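Local atomic coordinates of vivid PAS protein VVD (Neurospora crassa, PDB entry 3D72), a protein that probably senses blue light as a fungal circadian photoreceptor, using a bound flavin-adenine dinucleotide in a LOV-type PAS domain, with light activation generating a rapidly exchanging dimer. Residues Val36-Cys41 with Ile50-Glu55; Gln111-Asn116 with Val125-Met130. The protein carries 1 engineered substitution. One frame throughout, in Å; residues are numbered along the deposited sequence.

Both contacts are antiparallel hairpins of one five-stranded sheet, and both touch the FAD. Contact 1 pairs edge strand 50-53 with 38-42. Contact 2 pairs strand 123-134 with the other outermost strand, 110-117. Their centres lie 15 Å apart, with nearest atoms about 6 Å apart and no direct touch. The flavin sits between: Ile39 and Cys41 of contact 1 approach one side of its ring plane, and Leu128 of contact 2 covers the opposite face. Contact 1 is mostly buried and offers the flavin carbon and sulfur. Contact 2 is only partly buried. It adds polar amides at the flavin edge, while its outer face carries Glu113 and Val125, both exposed.

Contact 1 (Val36-Cys41 with Ile50-Glu55); sequences VALILC and IVYASE. Engineered in segment 36-41: Val36 (natural residue Cys). With FAD (flavin-adenine dinucleotide), chain C.
Leu38 meets the Tyr52 ring at its edge, near the ring plane, with CD1 3.7 Å from Tyr52 CE1. Helix 12-21 packs on both residues, through Leu16 on Leu38 and Ile12 on Tyr52. Met1 of the second subunit also packs on Tyr52. The flavin is the other flat group. Cys41 SG lies over one face of it, 3.5 Å from FAD C7M. Ile39 CD1 reaches the same side, 3.4 Å from FAD C6. Ile39 CG1 stands between the backbone N and the carbonyl carbon (chi1 64°), which turns CD1 to the flavin and leaves CG2 beside Ala53. Ile50 CG1 backs the pair, 3.8 Å from Cys41 SG. The strands form an antiparallel hairpin of the PAS fold, with a classic beta bulge at Val51 and Tyr52. Both residues face Leu40, whose O accepts two N-H groups: a short bond from Val51 N (2.8 Å) and a longer, more bent one from Tyr52 N (3.3 Å). Past the strand, Ser54 N donates to Leu38 O. Ser54 OG donates to the O of engineered Val36 at 2.9 Å, in the carbonyl plane on a lone pair. The same Ser54 OG caps the next helix at Phe57 N.

Contact 2 (Gln111-Asn116 with Val125-Met130); sequences QVEVVN and VNFLTM. With FAD (flavin-adenine dinucleotide), chain C.
Asn116 and Asn126 meet through their side-chain amides on the flavin side of this hairpin. Asn126 ND2 donates to Asn116 OD1 at 3.0 Å. The donor stands above the carbonyl plane of Asn116, and the two amides are nearly perpendicular, 82° apart. Asn116 OD1 also accepts FAD N3, in an almost straight bond of 2.9 Å (173°). Asn116 ND2 donates to FAD O2 and, poorly directed from above the carbonyl plane, to Val115 O, so four bonds grip this amide. Asn126 OD1 is held by Cys148 N, and its ND2 lies 3.2 Å from FAD O4.

Leu128 continues this tight side. Its methyls lie over the flavin face, CD2 3.5 Å from FAD C4X. Met130 sets its SD over the same flavin face, 3.2 Å from FAD C9. Met100 of helix 94-106 packs on Val112, Leu128 and Met130.

The strands are the antiparallel hairpin 110-117 and 123-134 of the PAS sheet. Paired backbone bonds link Val112 with Leu128 and Val114 with Asn126.

The opposite face is looser and partly open to solvent. Glu113 lays its chain across Val125, whose CG1 is 4.0 Å from Glu113 CD. Packing tightens again at Gln111. Its extended chain crosses the Phe127 ring obliquely, with CD 3.2 Å from Phe127 CZ and the amide turned 48° from the ring. Thr129 OG1 donates to Gln111 OE1 in the carbonyl plane, on a lone pair, which helps fix the rotation of that amide.

On the flavin side, the bonds set which end of the Asn116 amide is oxygen and which is nitrogen. Asn126, itself beside FAD O4, also steadies the Asn116 oxygen through its N-H. Asn116 thus matches the N3-H and O2 of the flavin, consistent with holding the ring in one orientation.

Contact 1 (Val36-Cys41 with Ile50-Glu55)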
loop_
_atom_site.group_PDB
_atom_site.type_symbol
_atom_site.label_atom_id
_atom_site.label_comp_id
_atom_site.label_asym_id
_atom_site.label_seq_id
_atom_site.Cartn_x
_atom_site.Cartn_y
_atom_site.Cartn_z
ATOM N N VAL A 36 -4.936 -10.077 -3.397
ATOM C CA VAL A 36 -4.182 -11.311 -3.571
ATOM C C VAL A 36 -4.380 -12.246 -2.391
ATOM O O VAL A 36 -4.959 -11.857 -1.381
ATOM C CB VAL A 36 -2.669 -11.023 -3.700
ATOM C CG1 VAL A 36 -2.435 -9.981 -4.777
ATOM C CG2 VAL A 36 -2.104 -10.549 -2.369
ATOM N N ALA A 37 -3.915 -13.483 -2.528
ATOM C CA ALA A 37 -4.020 -14.438 -1.427
ATOM C C ALA A 37 -2.916 -14.094 -0.432
ATOM O O ALA A 37 -1.731 -14.135 -0.755
ATOM C CB ALA A 37 -3.849 -15.869 -1.933
ATOM N N LEU A 38 -3.300 -13.732 0.782
ATOM C CA LEU A 38 -2.297 -13.381 1.776
ATOM C C LEU A 38 -2.799 -13.674 3.162
ATOM O O LEU A 38 -3.997 -13.808 3.378
ATOM C CB LEU A 38 -1.927 -11.894 1.688
ATOM C CG LEU A 38 -2.964 -10.819 2.026
ATOM C CD1 LEU A 38 -3.102 -10.667 3.542
ATOM C CD2 LEU A 38 -2.524 -9.484 1.418
ATOM N N ILE A 39 -1.861 -13.800 4.085
ATOM C CA ILE A 39 -2.204 -14.006 5.489
ATOM C C ILE A 39 -1.201 -13.255 6.347
ATOM O O ILE A 39 -0.089 -12.959 5.919
ATOM C CB ILE A 39 -2.224 -15.502 5.896
ATOM C CG1 ILE A 39 -0.835 -16.125 5.768
ATOM C CG2 ILE A 39 -3.219 -16.253 5.032
ATOM C CD1 ILE A 39 -0.771 -17.538 6.342
ATOM N N LEU A 40 -1.610 -12.908 7.560
ATOM C CA LEU A 40 -0.730 -12.211 8.482
ATOM C C LEU A 40 -0.662 -13.088 9.727
ATOM O O LEU A 40 -1.703 -13.541 10.216
ATOM C CB LEU A 40 -1.307 -10.844 8.866
ATOM C CG LEU A 40 -0.330 -9.963 9.658
ATOM C CD1 LEU A 40 0.678 -9.315 8.701
ATOM C CD2 LEU A 40 -1.107 -8.881 10.399
ATOM N N CYS A 41 0.552 -13.352 10.202
ATOM C CA CYS A 41 0.762 -14.165 11.394
ATOM C C CYS A 41 1.434 -13.334 12.470
ATOM O O CYS A 41 2.240 -12.444 12.172
ATOM C CB CYS A 41 1.613 -15.392 11.073
ATOM S SG CYS A 41 0.828 -16.511 9.884
ATOM N N ILE A 50 -2.044 -17.461 12.626
ATOM C CA ILE A 50 -2.645 -16.632 11.598
ATOM C C ILE A 50 -3.648 -15.733 12.310
ATOM O O ILE A 50 -4.513 -16.219 13.039
ATOM C CB ILE A 50 -3.418 -17.484 10.562
ATOM C CG1 ILE A 50 -2.448 -18.392 9.800
ATOM C CG2 ILE A 50 -4.184 -16.588 9.617
ATOM C CD1 ILE A 50 -3.140 -19.450 8.962
ATOM N N VAL A 51 -3.530 -14.427 12.116
ATOM C CA VAL A 51 -4.455 -13.488 12.753
ATOM C C VAL A 51 -5.286 -12.754 11.699
ATOM O O VAL A 51 -6.216 -12.015 12.021
ATOM C CB VAL A 51 -3.712 -12.466 13.673
ATOM C CG1 VAL A 51 -3.109 -13.192 14.866
ATOM C CG2 VAL A 51 -2.625 -11.738 12.904
ATOM N N TYR A 52 -4.937 -12.952 10.428
ATOM C CA TYR A 52 -5.683 -12.362 9.318
ATOM C C TYR A 52 -5.495 -13.194 8.061
ATOM O O TYR A 52 -4.384 -13.610 7.763
ATOM C CB TYR A 52 -5.226 -10.930 9.013
ATOM C CG TYR A 52 -5.973 -10.332 7.838
ATOM C CD1 TYR A 52 -5.502 -10.470 6.531
ATOM C CD2 TYR A 52 -7.191 -9.691 8.032
ATOM C CE1 TYR A 52 -6.237 -9.987 5.447
ATOM C CE2 TYR A 52 -7.928 -9.209 6.959
ATOM C CZ TYR A 52 -7.449 -9.361 5.675
ATOM O OH TYR A 52 -8.209 -8.889 4.633
ATOM N N ALA A 53 -6.586 -13.432 7.335
ATOM C CA ALA A 53 -6.524 -14.195 6.089
ATOM C C ALA A 53 -7.383 -13.496 5.047
ATOM O O ALA A 53 -8.537 -13.154 5.305
ATOM C CB ALA A 53 -7.014 -15.627 6.308
ATOM N N SER A 54 -6.816 -13.264 3.867
ATOM C CA SER A 54 -7.570 -12.597 2.813
ATOM C C SER A 54 -8.581 -13.556 2.207
ATOM O O SER A 54 -8.422 -14.775 2.284
ATOM C CB SER A 54 -6.638 -12.077 1.713
ATOM O OG SER A 54 -6.238 -13.115 0.842
ATOM N N GLU A 55 -9.621 -13.005 1.600
ATOM C CA GLU A 55 -10.630 -13.850 0.991
ATOM C C GLU A 55 -10.047 -14.739 -0.101
ATOM O O GLU A 55 -10.513 -15.853 -0.304
ATOM C CB GLU A 55 -11.770 -12.989 0.449
ATOM C CG GLU A 55 -12.494 -12.249 1.557
ATOM C CD GLU A 55 -13.946 -11.969 1.235
ATOM O OE1 GLU A 55 -14.671 -11.495 2.138
ATOM O OE2 GLU A 55 -14.365 -12.219 0.083
HETATM P PA FAD C . 9.026 -27.714 12.307
HETATM O O1A FAD C . 7.690 -28.211 12.737
HETATM O O2A FAD C . 10.065 -27.548 13.351
HETATM O O5B FAD C . 9.554 -28.669 11.155
HETATM C C5B FAD C . 10.833 -28.512 10.510
HETATM C C4B FAD C . 11.080 -29.762 9.670
HETATM O O4B FAD C . 12.389 -29.622 9.088
HETATM C C3B FAD C . 11.057 -31.095 10.449
HETATM O O3B FAD C . 10.182 -32.060 9.924
HETATM C C2B FAD C . 12.506 -31.567 10.481
HETATM O O2B FAD C . 12.743 -32.946 10.362
HETATM C C1B FAD C . 13.225 -30.742 9.410
HETATM N N9A FAD C . 14.495 -30.185 9.838
HETATM C C8A FAD C . 14.728 -29.319 10.870
HETATM N N7A FAD C . 15.990 -28.994 11.031
HETATM C C5A FAD C . 16.639 -29.721 10.047
HETATM C C6A FAD C . 18.029 -29.809 9.681
HETATM N N6A FAD C . 18.975 -29.136 10.344
HETATM N N1A FAD C . 18.370 -30.622 8.640
HETATM C C2A FAD C . 17.383 -31.295 7.989
HETATM N N3A FAD C . 16.052 -31.283 8.235
HETATM C C4A FAD C . 15.753 -30.447 9.321
HETATM N N1 FAD C . 3.362 -23.120 5.345
HETATM C C2 FAD C . 2.655 -23.753 4.375
HETATM O O2 FAD C . 2.779 -24.971 4.147
HETATM N N3 FAD C . 1.762 -23.018 3.580
HETATM C C4 FAD C . 1.507 -21.652 3.717
HETATM O O4 FAD C . 0.696 -21.088 2.946
HETATM C C4X FAD C . 2.255 -20.999 4.718
HETATM N N5 FAD C . 2.047 -19.623 4.929
HETATM C C5X FAD C . 2.785 -19.006 5.924
HETATM C C6 FAD C . 2.589 -17.609 6.154
HETATM C C7 FAD C . 3.261 -16.939 7.149
HETATM C C7M FAD C . 2.994 -15.435 7.295
HETATM C C8 FAD C . 4.139 -17.636 8.015
HETATM C C8M FAD C . 4.890 -16.962 9.146
HETATM C C9 FAD C . 4.357 -19.044 7.798
HETATM C C9A FAD C . 3.693 -19.746 6.778
HETATM N N10 FAD C . 3.890 -21.163 6.520
HETATM C C10 FAD C . 3.143 -21.775 5.538
HETATM C "C1'" FAD C . 4.861 -21.989 7.290
HETATM C "C2'" FAD C . 4.475 -22.627 8.603
HETATM O "O2'" FAD C . 3.620 -21.726 9.316
HETATM C "C3'" FAD C . 5.785 -22.971 9.350
HETATM O "O3'" FAD C . 6.507 -21.762 9.582
HETATM C "C4'" FAD C . 6.701 -23.952 8.546
HETATM O "O4'" FAD C . 6.047 -25.201 8.419
HETATM C "C5'" FAD C . 8.080 -24.155 9.195
HETATM O "O5'" FAD C . 8.007 -24.073 10.628
HETATM P P FAD C . 7.567 -25.296 11.540
HETATM O O1P FAD C . 7.251 -24.722 12.851
HETATM O O2P FAD C . 6.483 -26.070 10.888
HETATM O O3P FAD C . 8.842 -26.257 11.694
#

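Contact 2 (Gln111-Asn116 with Val125-Met130)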
loop_
_atom_site.group_PDB
_atom_site.type_symbol
_atom_site.label_atom_id
_atom_site.label_comp_id
_atom_site.label_asym_id
_atom_site.label_seq_id
_atom_site.Cartn_x
_atom_site.Cartn_y
_atom_site.Cartn_z
ATOM N N GLN A 111 11.335 -17.318 0.125
ATOM C CA GLN A 111 10.416 -17.678 -0.932
ATOM C C GLN A 111 10.669 -19.149 -1.222
ATOM O O GLN A 111 11.809 -19.553 -1.445
ATOM C CB GLN A 111 10.712 -16.813 -2.158
ATOM C CG GLN A 111 9.611 -16.725 -3.176
ATOM C CD GLN A 111 9.826 -15.553 -4.128
ATOM O OE1 GLN A 111 9.082 -14.567 -4.107
ATOM N NE2 GLN A 111 10.859 -15.652 -4.955
ATOM N N VAL A 112 9.611 -19.951 -1.192
ATOM C CA VAL A 112 9.749 -21.382 -1.440
ATOM C C VAL A 112 8.536 -21.966 -2.139
ATOM O O VAL A 112 7.503 -21.319 -2.260
ATOM C CB VAL A 112 9.935 -22.175 -0.114
ATOM C CG1 VAL A 112 11.106 -21.618 0.677
ATOM C CG2 VAL A 112 8.651 -22.125 0.710
ATOM N N GLU A 113 8.695 -23.184 -2.651
ATOM C CA GLU A 113 7.589 -23.901 -3.253
ATOM C C GLU A 113 7.359 -25.031 -2.258
ATOM O O GLU A 113 8.291 -25.758 -1.913
ATOM C CB GLU A 113 7.950 -24.482 -4.620
ATOM C CG GLU A 113 7.978 -23.468 -5.741
ATOM C CD GLU A 113 7.713 -24.117 -7.078
ATOM O OE1 GLU A 113 8.240 -25.226 -7.294
ATOM O OE2 GLU A 113 6.984 -23.528 -7.904
ATOM N N VAL A 114 6.132 -25.162 -1.777
ATOM C CA VAL A 114 5.833 -26.201 -0.807
ATOM C C VAL A 114 4.551 -26.928 -1.165
ATOM O O VAL A 114 3.578 -26.322 -1.607
ATOM C CB VAL A 114 5.707 -25.605 0.629
ATOM C CG1 VAL A 114 4.574 -24.600 0.691
ATOM C CG2 VAL A 114 5.475 -26.725 1.642
ATOM N N VAL A 115 4.559 -28.244 -0.994
ATOM C CA VAL A 115 3.371 -29.022 -1.284
ATOM C C VAL A 115 2.349 -28.749 -0.189
ATOM O O VAL A 115 2.659 -28.859 0.994
ATOM C CB VAL A 115 3.685 -30.531 -1.332
ATOM C CG1 VAL A 115 2.393 -31.325 -1.449
ATOM C CG2 VAL A 115 4.586 -30.828 -2.521
ATOM N N ASN A 116 1.142 -28.371 -0.601
ATOM C CA ASN A 116 0.043 -28.082 0.315
ATOM C C ASN A 116 -1.215 -28.807 -0.146
ATOM O O ASN A 116 -1.278 -29.352 -1.255
ATOM C CB ASN A 116 -0.248 -26.570 0.374
ATOM C CG ASN A 116 0.671 -25.809 1.343
ATOM O OD1 ASN A 116 0.500 -24.605 1.540
ATOM N ND2 ASN A 116 1.631 -26.502 1.946
ATOM N N VAL A 125 0.937 -27.223 -5.465
ATOM C CA VAL A 125 2.234 -26.659 -5.131
ATOM C C VAL A 125 1.979 -25.186 -4.855
ATOM O O VAL A 125 1.484 -24.453 -5.710
ATOM C CB VAL A 125 3.240 -26.802 -6.289
ATOM C CG1 VAL A 125 4.607 -26.287 -5.855
ATOM C CG2 VAL A 125 3.333 -28.267 -6.714
ATOM N N ASN A 126 2.310 -24.767 -3.640
ATOM C CA ASN A 126 2.107 -23.396 -3.201
ATOM C C ASN A 126 3.416 -22.623 -3.291
ATOM O O ASN A 126 4.404 -22.994 -2.662
ATOM C CB ASN A 126 1.608 -23.429 -1.748
ATOM C CG ASN A 126 1.140 -22.081 -1.232
ATOM O OD1 ASN A 126 1.413 -21.033 -1.814
ATOM N ND2 ASN A 126 0.434 -22.110 -0.099
ATOM N N PHE A 127 3.432 -21.569 -4.105
ATOM C CA PHE A 127 4.609 -20.713 -4.228
ATOM C C PHE A 127 4.391 -19.675 -3.124
ATOM O O PHE A 127 3.560 -18.774 -3.253
ATOM C CB PHE A 127 4.642 -20.038 -5.602
ATOM C CG PHE A 127 5.748 -19.030 -5.761
ATOM C CD1 PHE A 127 5.473 -17.762 -6.269
ATOM C CD2 PHE A 127 7.060 -19.343 -5.414
ATOM C CE1 PHE A 127 6.485 -16.814 -6.416
ATOM C CE2 PHE A 127 8.084 -18.398 -5.560
ATOM C CZ PHE A 127 7.790 -17.133 -6.067
ATOM N N LEU A 128 5.154 -19.816 -2.050
ATOM C CA LEU A 128 5.027 -18.971 -0.872
ATOM C C LEU A 128 6.137 -17.952 -0.639
ATOM O O LEU A 128 7.309 -18.269 -0.761
ATOM C CB LEU A 128 4.936 -19.892 0.342
ATOM C CG LEU A 128 4.851 -19.301 1.742
ATOM C CD1 LEU A 128 3.499 -18.645 1.949
ATOM C CD2 LEU A 128 5.076 -20.426 2.750
ATOM N N THR A 129 5.749 -16.724 -0.288
ATOM C CA THR A 129 6.705 -15.674 0.026
ATOM C C THR A 129 6.324 -15.122 1.398
ATOM O O THR A 129 5.166 -14.795 1.618
ATOM C CB THR A 129 6.640 -14.512 -0.981
ATOM O OG1 THR A 129 6.812 -15.016 -2.311
ATOM C CG2 THR A 129 7.744 -13.497 -0.682
ATOM N N MET A 130 7.280 -15.043 2.317
ATOM C CA MET A 130 7.004 -14.502 3.656
ATOM C C MET A 130 7.933 -13.333 3.922
ATOM O O MET A 130 9.153 -13.448 3.771
ATOM C CB MET A 130 7.205 -15.582 4.716
ATOM C CG MET A 130 6.146 -16.670 4.692
ATOM S SD MET A 130 6.589 -18.104 5.695
ATOM C CE MET A 130 7.837 -18.888 4.696
HETATM P PA FAD C . 9.026 -27.714 12.307
HETATM O O1A FAD C . 7.690 -28.211 12.737
HETATM O O2A FAD C . 10.065 -27.548 13.351
HETATM O O5B FAD C . 9.554 -28.669 11.155
HETATM C C5B FAD C . 10.833 -28.512 10.510
HETATM C C4B FAD C . 11.080 -29.762 9.670
HETATM O O4B FAD C . 12.389 -29.622 9.088
HETATM C C3B FAD C . 11.057 -31.095 10.449
HETATM O O3B FAD C . 10.182 -32.060 9.924
HETATM C C2B FAD C . 12.506 -31.567 10.481
HETATM O O2B FAD C . 12.743 -32.946 10.362
HETATM C C1B FAD C . 13.225 -30.742 9.410
HETATM N N9A FAD C . 14.495 -30.185 9.838
HETATM C C8A FAD C . 14.728 -29.319 10.870
HETATM N N7A FAD C . 15.990 -28.994 11.031
HETATM C C5A FAD C . 16.639 -29.721 10.047
HETATM C C6A FAD C . 18.029 -29.809 9.681
HETATM N N6A FAD C . 18.975 -29.136 10.344
HETATM N N1A FAD C . 18.370 -30.622 8.640
HETATM C C2A FAD C . 17.383 -31.295 7.989
HETATM N N3A FAD C . 16.052 -31.283 8.235
HETATM C C4A FAD C . 15.753 -30.447 9.321
HETATM N N1 FAD C . 3.362 -23.120 5.345
HETATM C C2 FAD C . 2.655 -23.753 4.375
HETATM O O2 FAD C . 2.779 -24.971 4.147
HETATM N N3 FAD C . 1.762 -23.018 3.580
HETATM C C4 FAD C . 1.507 -21.652 3.717
HETATM O O4 FAD C . 0.696 -21.088 2.946
HETATM C C4X FAD C . 2.255 -20.999 4.718
HETATM N N5 FAD C . 2.047 -19.623 4.929
HETATM C C5X FAD C . 2.785 -19.006 5.924
HETATM C C6 FAD C . 2.589 -17.609 6.154
HETATM C C7 FAD C . 3.261 -16.939 7.149
HETATM C C7M FAD C . 2.994 -15.435 7.295
HETATM C C8 FAD C . 4.139 -17.636 8.015
HETATM C C8M FAD C . 4.890 -16.962 9.146
HETATM C C9 FAD C . 4.357 -19.044 7.798
HETATM C C9A FAD C . 3.693 -19.746 6.778
HETATM N N10 FAD C . 3.890 -21.163 6.520
HETATM C C10 FAD C . 3.143 -21.775 5.538
HETATM C "C1'" FAD C . 4.861 -21.989 7.290
HETATM C "C2'" FAD C . 4.475 -22.627 8.603
HETATM O "O2'" FAD C . 3.620 -21.726 9.316
HETATM C "C3'" FAD C . 5.785 -22.971 9.350
HETATM O "O3'" FAD C . 6.507 -21.762 9.582
HETATM C "C4'" FAD C . 6.701 -23.952 8.546
HETATM O "O4'" FAD C . 6.047 -25.201 8.419
HETATM C "C5'" FAD C . 8.080 -24.155 9.195
HETATM O "O5'" FAD C . 8.007 -24.073 10.628
HETATM P P FAD C . 7.567 -25.296 11.540
HETATM O O1P FAD C . 7.251 -24.722 12.851
HETATM O O2P FAD C . 6.483 -26.070 10.888
HETATM O O3P FAD C . 8.842 -26.257 11.694
HETATM O O HOH W 1 3.735 -23.039 -7.702
#